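Long-range contacts in DNA polymerase III beta subunit (Streptococcus pyogenes, PDB 2AVT), which serves as the sliding clamp of DNA replication, a ring-shaped dimer that probably encircles DNA and tethers the replicative polymerase to its template: residues A[1-9]-A[89-100]; A[288-299]-A[320-331]. One frame throughout, in Å; residues are numbered along the deposited sequence.

Contact 1. Residues A[1-9]-A[89-100]; sequences MIQFSINRT and LPDISINVKEIE
F4 and V96 face each other as a hydrogen-bonded antiparallel pair, their side chains side by side and pointing the same way. F4 takes chi1 70°, with CG set between its backbone N and carbonyl carbon, and this lays the ring alongside its neighbour: V96 CB sits over one face, 4.0 Å from the ring centroid, in a CH-pi contact. A branched aliphatic suits that place because its two methyls spread across the same face, CG1 toward F4 CE1 and V96 CG2 coming within 3.7 Å of F4 CZ. Across the sheet, the face bearing Q3, S5, N95 and K97 is polar. Q3 lies along the extended K97 chain, its amide turned 75° from that of N95, and the bond from Q3 NE2 to N95 OD1 is weak. S5 OG lies 2.8 Å from N95 ND2. Strands 3-7 and 93-99 are neighbours inside a five-stranded antiparallel sheet of the N-terminal clamp domain, with strand 67-71 beyond the first and 103-108 beyond the second; I2 and F4 also pack on V38 of strand 33-39, in another sheet. At one end the extended E98 side chain reaches back so that OE1 takes the N-H of I2 at 2.9 Å, almost straight (170°) and on its anti lone pair, while M1 crosses it at about a right angle. At the other, helix 8-18 begins after its N-cap N7, whose OD1 bonds to L10 N. R8 N-H donates a hydrogen bond to I92 O (2.7 Å), and the long R8 chain bends at chi3, delivering NH1 to L89 O at 2.8 Å and, weakly, to P90 O.

Contact 2. Residues A[288-299]-A[320-331]; sequences GTVKLEITQNHI and QSGSDLTISFNP
With chi1 near +60° in both V290 (64°) and F329 (54°), V290 CG1 and the phenyl ring each stand between backbone N and carbonyl carbon, which brings them together on the face from which this pair already projects. V290 CG1 stands over the ring face, 3.5 Å from its centroid, a CH-pi contact, while L292 CB approaches the ring edge, 4.0 Å from F329 CE2. P331 closes tightly on the same valine, its CG 3.4 Å from V290 CB; the compact, apolar proline ring suits this packing. Three hydrogen-bonded pairs, V290 with F329, L292 with I327 and I294 with L325, place these apolar side chains on one face. The other carries K291, E293, T326 and S328, suited to a more polar side: the K291 chain passes obliquely by T326, its CE 3.5 Å from T326 CG2, and one water joins T289 OG1 (2.6 Å) to S328 OG (2.8 Å). Beyond the last pair, a tight turn folds 290-295 back into strand 298-305, T295 OG1 donating to H298 O at 3.1 Å. Within the C-terminal clamp domain, strand 290-295 thus lies between 298-305 and 325-329, outermost in the sheet within this chain; L292, I294, L325 and I327 pack on F350 of strand 345-350, F329 meets F357, and helix 331-339 follows.

Contacts 1 and 2 lie in the first and last of the three clamp domains, on opposite sides of the chain's centre, their own centres about 63 Å apart and their nearest atoms about 40 Å apart, so neither touches the other. Both join antiparallel strands, with an apolar face turned to a second sheet of the same domain, as expected where each domain repeats the DNA-clamp fold. They differ in position: 3-7 and 93-99 are both inner strands, whereas 325-329 is outermost in its sheet within this chain. In the dimer, P90 of contact 1 packs on R277 of the second subunit; contact 2 is touched by no other chain of the assembly.

Contact 1. Residues A[1-9]-A[89-100]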
loop_
_atom_site.group_PDB
_atom_site.type_symbol
_atom_site.label_atom_id
_atom_site.label_comp_id
_atom_site.label_asym_id
_atom_site.label_seq_id
_atom_site.Cartn_x
_atom_site.Cartn_y
_atom_site.Cartn_z
ATOM N N MET A 1 23.267 34.403 -1.593
ATOM C CA MET A 1 22.706 33.039 -1.806
ATOM C C MET A 1 22.039 32.501 -0.549
ATOM O O MET A 1 22.273 33.001 0.552
ATOM C CB MET A 1 23.808 32.091 -2.258
ATOM C CG MET A 1 24.491 32.535 -3.535
ATOM S SD MET A 1 25.735 31.358 -4.046
ATOM C CE MET A 1 27.075 31.845 -2.958
ATOM N N ILE A 2 21.211 31.475 -0.729
ATOM C CA ILE A 2 20.468 30.857 0.363
ATOM C C ILE A 2 21.325 30.338 1.499
ATOM O O ILE A 2 22.405 29.799 1.284
ATOM C CB ILE A 2 19.616 29.652 -0.132
ATOM C CG1 ILE A 2 18.513 30.135 -1.071
ATOM C CG2 ILE A 2 19.005 28.909 1.062
ATOM C CD1 ILE A 2 17.714 29.002 -1.709
ATOM N N GLN A 3 20.816 30.499 2.715
ATOM C CA GLN A 3 21.477 29.997 3.906
ATOM C C GLN A 3 20.538 30.018 5.098
ATOM O O GLN A 3 20.156 31.087 5.585
ATOM C CB GLN A 3 22.725 30.802 4.254
ATOM C CG GLN A 3 23.308 30.399 5.611
ATOM C CD GLN A 3 24.759 29.969 5.529
ATOM O OE1 GLN A 3 25.616 30.728 5.072
ATOM N NE2 GLN A 3 25.042 28.746 5.971
ATOM N N PHE A 4 20.162 28.835 5.564
ATOM C CA PHE A 4 19.283 28.730 6.718
ATOM C C PHE A 4 19.436 27.361 7.365
ATOM O O PHE A 4 19.899 26.411 6.729
ATOM C CB PHE A 4 17.817 28.992 6.308
ATOM C CG PHE A 4 17.186 27.898 5.467
ATOM C CD1 PHE A 4 17.258 27.935 4.078
ATOM C CD2 PHE A 4 16.487 26.853 6.065
ATOM C CE1 PHE A 4 16.641 26.956 3.298
ATOM C CE2 PHE A 4 15.869 25.872 5.288
ATOM C CZ PHE A 4 15.946 25.925 3.905
ATOM N N SER A 5 19.073 27.284 8.638
ATOM C CA SER A 5 19.125 26.050 9.408
ATOM C C SER A 5 17.695 25.795 9.829
ATOM O O SER A 5 16.974 26.723 10.187
ATOM C CB SER A 5 20.008 26.220 10.648
ATOM O OG SER A 5 21.355 26.453 10.271
ATOM N N ILE A 6 17.280 24.541 9.814
ATOM C CA ILE A 6 15.910 24.244 10.165
ATOM C C ILE A 6 15.802 22.912 10.858
ATOM O O ILE A 6 16.675 22.054 10.717
ATOM C CB ILE A 6 15.026 24.228 8.885
ATOM C CG1 ILE A 6 13.546 24.168 9.251
ATOM C CG2 ILE A 6 15.376 23.019 8.020
ATOM C CD1 ILE A 6 12.632 24.397 8.054
ATOM N N ASN A 7 14.725 22.750 11.618
ATOM C CA ASN A 7 14.446 21.510 12.324
ATOM C C ASN A 7 14.005 20.511 11.246
ATOM O O ASN A 7 13.137 20.828 10.427
ATOM C CB ASN A 7 13.326 21.746 13.341
ATOM C CG ASN A 7 12.836 20.468 13.984
ATOM O OD1 ASN A 7 12.143 19.674 13.354
ATOM N ND2 ASN A 7 13.199 20.261 15.247
ATOM N N ARG A 8 14.601 19.318 11.247
ATOM C CA ARG A 8 14.301 18.283 10.248
ATOM C C ARG A 8 12.829 17.865 10.199
ATOM O O ARG A 8 12.218 17.811 9.126
ATOM C CB ARG A 8 15.186 17.047 10.505
ATOM C CG ARG A 8 15.141 15.963 9.422
ATOM C CD ARG A 8 15.915 14.707 9.880
ATOM N NE ARG A 8 15.386 14.238 11.161
ATOM C CZ ARG A 8 15.965 13.342 11.956
ATOM N NH1 ARG A 8 17.122 12.782 11.617
ATOM N NH2 ARG A 8 15.390 13.028 13.113
ATOM N N THR A 9 12.262 17.552 11.353
ATOM C CA THR A 9 10.865 17.145 11.411
ATOM C C THR A 9 9.931 18.231 10.872
ATOM O O THR A 9 8.999 17.939 10.130
ATOM C CB THR A 9 10.468 16.759 12.853
ATOM O OG1 THR A 9 10.993 15.459 13.147
ATOM C CG2 THR A 9 8.959 16.737 13.016
ATOM N N LEU A 89 18.463 12.376 6.373
ATOM C CA LEU A 89 19.538 13.004 7.148
ATOM C C LEU A 89 19.472 12.574 8.602
ATOM O O LEU A 89 18.389 12.439 9.172
ATOM C CB LEU A 89 19.491 14.521 6.995
ATOM C CG LEU A 89 19.904 14.919 5.568
ATOM C CD1 LEU A 89 19.753 16.422 5.364
ATOM C CD2 LEU A 89 21.344 14.499 5.328
ATOM N N PRO A 90 20.644 12.358 9.220
ATOM C CA PRO A 90 20.805 11.913 10.606
ATOM C C PRO A 90 20.401 12.801 11.788
ATOM O O PRO A 90 19.700 12.337 12.680
ATOM C CB PRO A 90 22.279 11.510 10.654
ATOM C CG PRO A 90 22.925 12.566 9.804
ATOM C CD PRO A 90 21.949 12.714 8.627
ATOM N N ASP A 91 20.836 14.057 11.807
ATOM C CA ASP A 91 20.520 14.934 12.934
ATOM C C ASP A 91 19.206 15.705 12.909
ATOM O O ASP A 91 18.604 15.929 11.855
ATOM C CB ASP A 91 21.668 15.916 13.168
ATOM C CG ASP A 91 22.735 15.351 14.092
ATOM O OD1 ASP A 91 23.226 14.223 13.839
ATOM O OD2 ASP A 91 23.088 16.039 15.073
ATOM N N ILE A 92 18.789 16.123 14.099
ATOM C CA ILE A 92 17.551 16.863 14.292
ATOM C C ILE A 92 17.511 18.164 13.506
ATOM O O ILE A 92 16.439 18.615 13.116
ATOM C CB ILE A 92 17.333 17.176 15.789
ATOM C CG1 ILE A 92 17.360 15.876 16.596
ATOM C CG2 ILE A 92 15.995 17.874 15.987
ATOM C CD1 ILE A 92 17.209 16.063 18.102
ATOM N N SER A 93 18.669 18.768 13.269
ATOM C CA SER A 93 18.709 20.016 12.526
ATOM C C SER A 93 19.541 19.942 11.258
ATOM O O SER A 93 20.567 19.263 11.195
ATOM C CB SER A 93 19.213 21.164 13.412
ATOM O OG SER A 93 20.436 20.836 14.038
ATOM N N ILE A 94 19.083 20.666 10.247
ATOM C CA ILE A 94 19.741 20.691 8.957
ATOM C C ILE A 94 20.142 22.092 8.560
ATOM O O ILE A 94 19.369 23.041 8.719
ATOM C CB ILE A 94 18.810 20.132 7.866
ATOM C CG1 ILE A 94 18.425 18.696 8.212
ATOM C CG2 ILE A 94 19.496 20.183 6.511
ATOM C CD1 ILE A 94 17.445 18.082 7.256
ATOM N N ASN A 95 21.356 22.219 8.044
ATOM C CA ASN A 95 21.854 23.498 7.585
ATOM C C ASN A 95 21.828 23.422 6.068
ATOM O O ASN A 95 22.305 22.447 5.487
ATOM C CB ASN A 95 23.279 23.728 8.078
ATOM C CG ASN A 95 23.744 25.151 7.860
ATOM O OD1 ASN A 95 24.121 25.535 6.754
ATOM N ND2 ASN A 95 23.710 25.950 8.920
ATOM N N VAL A 96 21.252 24.440 5.439
ATOM C CA VAL A 96 21.128 24.502 3.990
ATOM C C VAL A 96 21.911 25.691 3.478
ATOM O O VAL A 96 21.596 26.828 3.813
ATOM C CB VAL A 96 19.660 24.666 3.571
ATOM C CG1 VAL A 96 19.540 24.594 2.058
ATOM C CG2 VAL A 96 18.810 23.596 4.234
ATOM N N LYS A 97 22.933 25.431 2.670
ATOM C CA LYS A 97 23.758 26.506 2.143
ATOM C C LYS A 97 23.946 26.399 0.644
ATOM O O LYS A 97 24.489 25.413 0.149
ATOM C CB LYS A 97 25.129 26.507 2.835
ATOM C CG LYS A 97 26.007 27.708 2.505
ATOM C CD LYS A 97 27.274 27.703 3.372
ATOM C CE LYS A 97 28.007 29.037 3.316
ATOM N NZ LYS A 97 28.945 29.201 4.475
ATOM N N GLU A 98 23.493 27.414 -0.080
ATOM C CA GLU A 98 23.639 27.422 -1.525
ATOM C C GLU A 98 25.039 27.883 -1.881
ATOM O O GLU A 98 25.590 28.773 -1.231
ATOM C CB GLU A 98 22.611 28.360 -2.172
ATOM C CG GLU A 98 22.942 28.757 -3.613
ATOM C CD GLU A 98 21.899 29.690 -4.227
ATOM O OE1 GLU A 98 21.188 30.384 -3.466
ATOM O OE2 GLU A 98 21.797 29.742 -5.472
ATOM N N ILE A 99 25.621 27.262 -2.899
ATOM C CA ILE A 99 26.944 27.648 -3.366
ATOM C C ILE A 99 26.797 27.919 -4.852
ATOM O O ILE A 99 25.678 27.940 -5.365
ATOM C CB ILE A 99 27.999 26.543 -3.119
ATOM C CG1 ILE A 99 27.584 25.238 -3.803
ATOM C CG2 ILE A 99 28.157 26.314 -1.621
ATOM C CD1 ILE A 99 28.634 24.128 -3.684
ATOM N N GLU A 100 27.914 28.119 -5.544
ATOM C CA GLU A 100 27.891 28.426 -6.966
ATOM C C GLU A 100 27.212 27.394 -7.847
ATOM O O GLU A 100 27.169 26.209 -7.525
ATOM C CB GLU A 100 29.319 28.637 -7.483
ATOM C CG GLU A 100 30.222 27.422 -7.313
ATOM C CD GLU A 100 31.560 27.591 -8.012
ATOM O OE1 GLU A 100 32.288 28.557 -7.689
ATOM O OE2 GLU A 100 31.879 26.754 -8.890
#

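Contact 2. Residues A[288-299]-A[320-331]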
loop_
_atom_site.group_PDB
_atom_site.type_symbol
_atom_site.label_atom_id
_atom_site.label_comp_id
_atom_site.label_asym_id
_atom_site.label_seq_id
_atom_site.Cartn_x
_atom_site.Cartn_y
_atom_site.Cartn_z
ATOM N N GLY A 288 -23.987 -5.013 -13.800
ATOM C CA GLY A 288 -24.727 -5.785 -12.816
ATOM C C GLY A 288 -25.506 -4.878 -11.884
ATOM O O GLY A 288 -25.077 -3.762 -11.591
ATOM N N THR A 289 -26.650 -5.354 -11.408
ATOM C CA THR A 289 -27.476 -4.551 -10.518
ATOM C C THR A 289 -28.017 -5.348 -9.342
ATOM O O THR A 289 -27.962 -6.578 -9.323
ATOM C CB THR A 289 -28.682 -3.965 -11.267
ATOM O OG1 THR A 289 -29.538 -5.034 -11.691
ATOM C CG2 THR A 289 -28.226 -3.179 -12.480
ATOM N N VAL A 290 -28.531 -4.627 -8.355
ATOM C CA VAL A 290 -29.128 -5.251 -7.183
ATOM C C VAL A 290 -30.620 -4.963 -7.297
ATOM O O VAL A 290 -31.017 -3.952 -7.879
ATOM C CB VAL A 290 -28.581 -4.650 -5.868
ATOM C CG1 VAL A 290 -28.965 -3.185 -5.762
ATOM C CG2 VAL A 290 -29.101 -5.439 -4.681
ATOM N N LYS A 291 -31.441 -5.853 -6.754
ATOM C CA LYS A 291 -32.891 -5.705 -6.816
ATOM C C LYS A 291 -33.472 -5.519 -5.424
ATOM O O LYS A 291 -33.393 -6.412 -4.582
ATOM C CB LYS A 291 -33.500 -6.941 -7.475
ATOM C CG LYS A 291 -35.007 -6.920 -7.645
ATOM C CD LYS A 291 -35.446 -8.194 -8.353
ATOM C CE LYS A 291 -36.945 -8.250 -8.571
ATOM N NZ LYS A 291 -37.333 -9.523 -9.245
ATOM N N LEU A 292 -34.062 -4.355 -5.185
ATOM C CA LEU A 292 -34.645 -4.065 -3.885
ATOM C C LEU A 292 -36.152 -4.294 -3.929
ATOM O O LEU A 292 -36.859 -3.659 -4.710
ATOM C CB LEU A 292 -34.336 -2.617 -3.497
ATOM C CG LEU A 292 -34.375 -2.252 -2.012
ATOM C CD1 LEU A 292 -33.428 -3.148 -1.238
ATOM C CD2 LEU A 292 -33.980 -0.792 -1.838
ATOM N N GLU A 293 -36.627 -5.213 -3.094
ATOM C CA GLU A 293 -38.048 -5.539 -3.021
ATOM C C GLU A 293 -38.652 -5.027 -1.720
ATOM O O GLU A 293 -38.406 -5.571 -0.642
ATOM C CB GLU A 293 -38.250 -7.052 -3.142
ATOM C CG GLU A 293 -38.199 -7.560 -4.583
ATOM C CD GLU A 293 -38.037 -9.067 -4.686
ATOM O OE1 GLU A 293 -38.622 -9.796 -3.856
ATOM O OE2 GLU A 293 -37.329 -9.524 -5.609
ATOM N N ILE A 294 -39.453 -3.972 -1.839
ATOM C CA ILE A 294 -40.094 -3.345 -0.693
ATOM C C ILE A 294 -41.579 -3.670 -0.595
ATOM O O ILE A 294 -42.360 -3.339 -1.488
ATOM C CB ILE A 294 -39.945 -1.813 -0.758
ATOM C CG1 ILE A 294 -38.465 -1.429 -0.737
ATOM C CG2 ILE A 294 -40.671 -1.168 0.406
ATOM C CD1 ILE A 294 -38.227 0.046 -0.936
ATOM N N THR A 295 -41.964 -4.323 0.495
ATOM C CA THR A 295 -43.357 -4.671 0.737
ATOM C C THR A 295 -43.643 -4.444 2.214
ATOM O O THR A 295 -42.719 -4.220 2.996
ATOM C CB THR A 295 -43.650 -6.147 0.401
ATOM O OG1 THR A 295 -42.860 -6.995 1.244
ATOM C CG2 THR A 295 -43.332 -6.435 -1.057
ATOM N N GLN A 296 -44.917 -4.494 2.592
ATOM C CA GLN A 296 -45.302 -4.292 3.985
ATOM C C GLN A 296 -44.459 -5.125 4.945
ATOM O O GLN A 296 -44.548 -6.355 4.968
ATOM C CB GLN A 296 -46.782 -4.637 4.186
ATOM C CG GLN A 296 -47.754 -3.590 3.672
ATOM C CD GLN A 296 -49.206 -3.972 3.924
ATOM O OE1 GLN A 296 -49.579 -4.347 5.039
ATOM N NE2 GLN A 296 -50.034 -3.867 2.887
ATOM N N ASN A 297 -43.636 -4.445 5.734
ATOM C CA ASN A 297 -42.783 -5.107 6.712
ATOM C C ASN A 297 -41.961 -6.251 6.116
ATOM O O ASN A 297 -41.953 -7.367 6.638
ATOM C CB ASN A 297 -43.642 -5.635 7.860
ATOM C CG ASN A 297 -44.769 -4.692 8.217
ATOM O OD1 ASN A 297 -44.558 -3.491 8.402
ATOM N ND2 ASN A 297 -45.978 -5.230 8.317
ATOM N N HIS A 298 -41.268 -5.965 5.020
ATOM C CA HIS A 298 -40.441 -6.961 4.356
ATOM C C HIS A 298 -39.612 -6.297 3.263
ATOM O O HIS A 298 -40.125 -5.955 2.195
ATOM C CB HIS A 298 -41.318 -8.062 3.750
ATOM C CG HIS A 298 -40.547 -9.138 3.050
ATOM N ND1 HIS A 298 -39.616 -8.870 2.068
ATOM C CD2 HIS A 298 -40.581 -10.487 3.174
ATOM C CE1 HIS A 298 -39.113 -10.005 1.617
ATOM N NE2 HIS A 298 -39.681 -11.002 2.272
ATOM N N ILE A 299 -38.330 -6.100 3.547
ATOM C CA ILE A 299 -37.413 -5.490 2.594
ATOM C C ILE A 299 -36.282 -6.486 2.342
ATOM O O ILE A 299 -35.698 -7.020 3.286
ATOM C CB ILE A 299 -36.824 -4.182 3.151
ATOM C CG1 ILE A 299 -37.953 -3.288 3.664
ATOM C CG2 ILE A 299 -36.046 -3.455 2.064
ATOM C CD1 ILE A 299 -39.011 -2.999 2.628
ATOM N N GLN A 320 -40.757 2.303 7.880
ATOM C CA GLN A 320 -41.154 2.402 6.486
ATOM C C GLN A 320 -42.546 3.007 6.375
ATOM O O GLN A 320 -43.275 3.109 7.364
ATOM C CB GLN A 320 -41.130 1.022 5.825
ATOM C CG GLN A 320 -42.159 0.041 6.364
ATOM C CD GLN A 320 -42.001 -1.350 5.776
ATOM O OE1 GLN A 320 -42.057 -1.533 4.561
ATOM N NE2 GLN A 320 -41.799 -2.337 6.640
ATOM N N SER A 321 -42.898 3.419 5.162
ATOM C CA SER A 321 -44.197 4.013 4.893
ATOM C C SER A 321 -44.354 4.168 3.388
ATOM O O SER A 321 -43.369 4.277 2.656
ATOM C CB SER A 321 -44.312 5.383 5.568
ATOM O OG SER A 321 -43.371 6.294 5.033
ATOM N N GLY A 322 -45.599 4.177 2.929
ATOM C CA GLY A 322 -45.843 4.311 1.508
ATOM C C GLY A 322 -46.166 2.971 0.879
ATOM O O GLY A 322 -46.330 1.971 1.579
ATOM N N SER A 323 -46.242 2.953 -0.447
ATOM C CA SER A 323 -46.569 1.743 -1.188
ATOM C C SER A 323 -45.391 0.803 -1.411
ATOM O O SER A 323 -44.224 1.192 -1.293
ATOM C CB SER A 323 -47.168 2.120 -2.542
ATOM O OG SER A 323 -46.262 2.920 -3.282
ATOM N N ASP A 324 -45.716 -0.444 -1.733
ATOM C CA ASP A 324 -44.713 -1.459 -2.004
ATOM C C ASP A 324 -43.979 -1.054 -3.275
ATOM O O ASP A 324 -44.500 -0.284 -4.084
ATOM C CB ASP A 324 -45.388 -2.816 -2.198
ATOM C CG ASP A 324 -46.015 -3.340 -0.922
ATOM O OD1 ASP A 324 -46.495 -2.516 -0.115
ATOM O OD2 ASP A 324 -46.037 -4.575 -0.727
ATOM N N LEU A 325 -42.768 -1.573 -3.453
ATOM C CA LEU A 325 -41.980 -1.235 -4.630
ATOM C C LEU A 325 -40.799 -2.173 -4.839
ATOM O O LEU A 325 -40.224 -2.703 -3.887
ATOM C CB LEU A 325 -41.463 0.205 -4.520
ATOM C CG LEU A 325 -40.620 0.719 -5.688
ATOM C CD1 LEU A 325 -41.482 0.813 -6.937
ATOM C CD2 LEU A 325 -40.039 2.079 -5.350
ATOM N N THR A 326 -40.451 -2.374 -6.101
ATOM C CA THR A 326 -39.322 -3.207 -6.475
ATOM C C THR A 326 -38.482 -2.312 -7.358
ATOM O O THR A 326 -38.976 -1.797 -8.359
ATOM C CB THR A 326 -39.757 -4.429 -7.293
ATOM O OG1 THR A 326 -40.564 -5.290 -6.481
ATOM C CG2 THR A 326 -38.531 -5.192 -7.794
ATOM N N ILE A 327 -37.225 -2.094 -6.987
ATOM C CA ILE A 327 -36.372 -1.239 -7.799
ATOM C C ILE A 327 -34.963 -1.818 -7.969
ATOM O O ILE A 327 -34.441 -2.501 -7.085
ATOM C CB ILE A 327 -36.322 0.206 -7.212
ATOM C CG1 ILE A 327 -35.625 1.147 -8.196
ATOM C CG2 ILE A 327 -35.627 0.203 -5.870
ATOM C CD1 ILE A 327 -35.811 2.620 -7.882
ATOM N N SER A 328 -34.371 -1.560 -9.130
ATOM C CA SER A 328 -33.038 -2.061 -9.451
ATOM C C SER A 328 -32.088 -0.911 -9.747
ATOM O O SER A 328 -32.425 0.009 -10.489
ATOM C CB SER A 328 -33.103 -2.993 -10.667
ATOM O OG SER A 328 -33.778 -4.198 -10.355
ATOM N N PHE A 329 -30.887 -0.989 -9.191
ATOM C CA PHE A 329 -29.902 0.063 -9.376
ATOM C C PHE A 329 -28.485 -0.492 -9.199
ATOM O O PHE A 329 -28.294 -1.566 -8.634
ATOM C CB PHE A 329 -30.162 1.154 -8.338
ATOM C CG PHE A 329 -30.208 0.634 -6.923
ATOM C CD1 PHE A 329 -29.051 0.527 -6.168
ATOM C CD2 PHE A 329 -31.402 0.215 -6.364
ATOM C CE1 PHE A 329 -29.082 0.007 -4.879
ATOM C CE2 PHE A 329 -31.439 -0.306 -5.078
ATOM C CZ PHE A 329 -30.275 -0.408 -4.337
ATOM N N ASN A 330 -27.491 0.241 -9.683
ATOM C CA ASN A 330 -26.109 -0.195 -9.536
ATOM C C ASN A 330 -25.682 0.039 -8.086
ATOM O O ASN A 330 -25.534 1.175 -7.656
ATOM C CB ASN A 330 -25.206 0.591 -10.486
ATOM C CG ASN A 330 -23.739 0.252 -10.306
ATOM O OD1 ASN A 330 -23.127 0.616 -9.305
ATOM N ND2 ASN A 330 -23.170 -0.463 -11.276
ATOM N N PRO A 331 -25.471 -1.041 -7.320
ATOM C CA PRO A 331 -25.065 -1.015 -5.906
ATOM C C PRO A 331 -23.901 -0.081 -5.526
ATOM O O PRO A 331 -23.961 0.592 -4.492
ATOM C CB PRO A 331 -24.739 -2.477 -5.614
ATOM C CG PRO A 331 -25.619 -3.224 -6.556
ATOM C CD PRO A 331 -25.508 -2.423 -7.827
HETATM O O HOH W 1 -31.738 -6.103 -10.790
#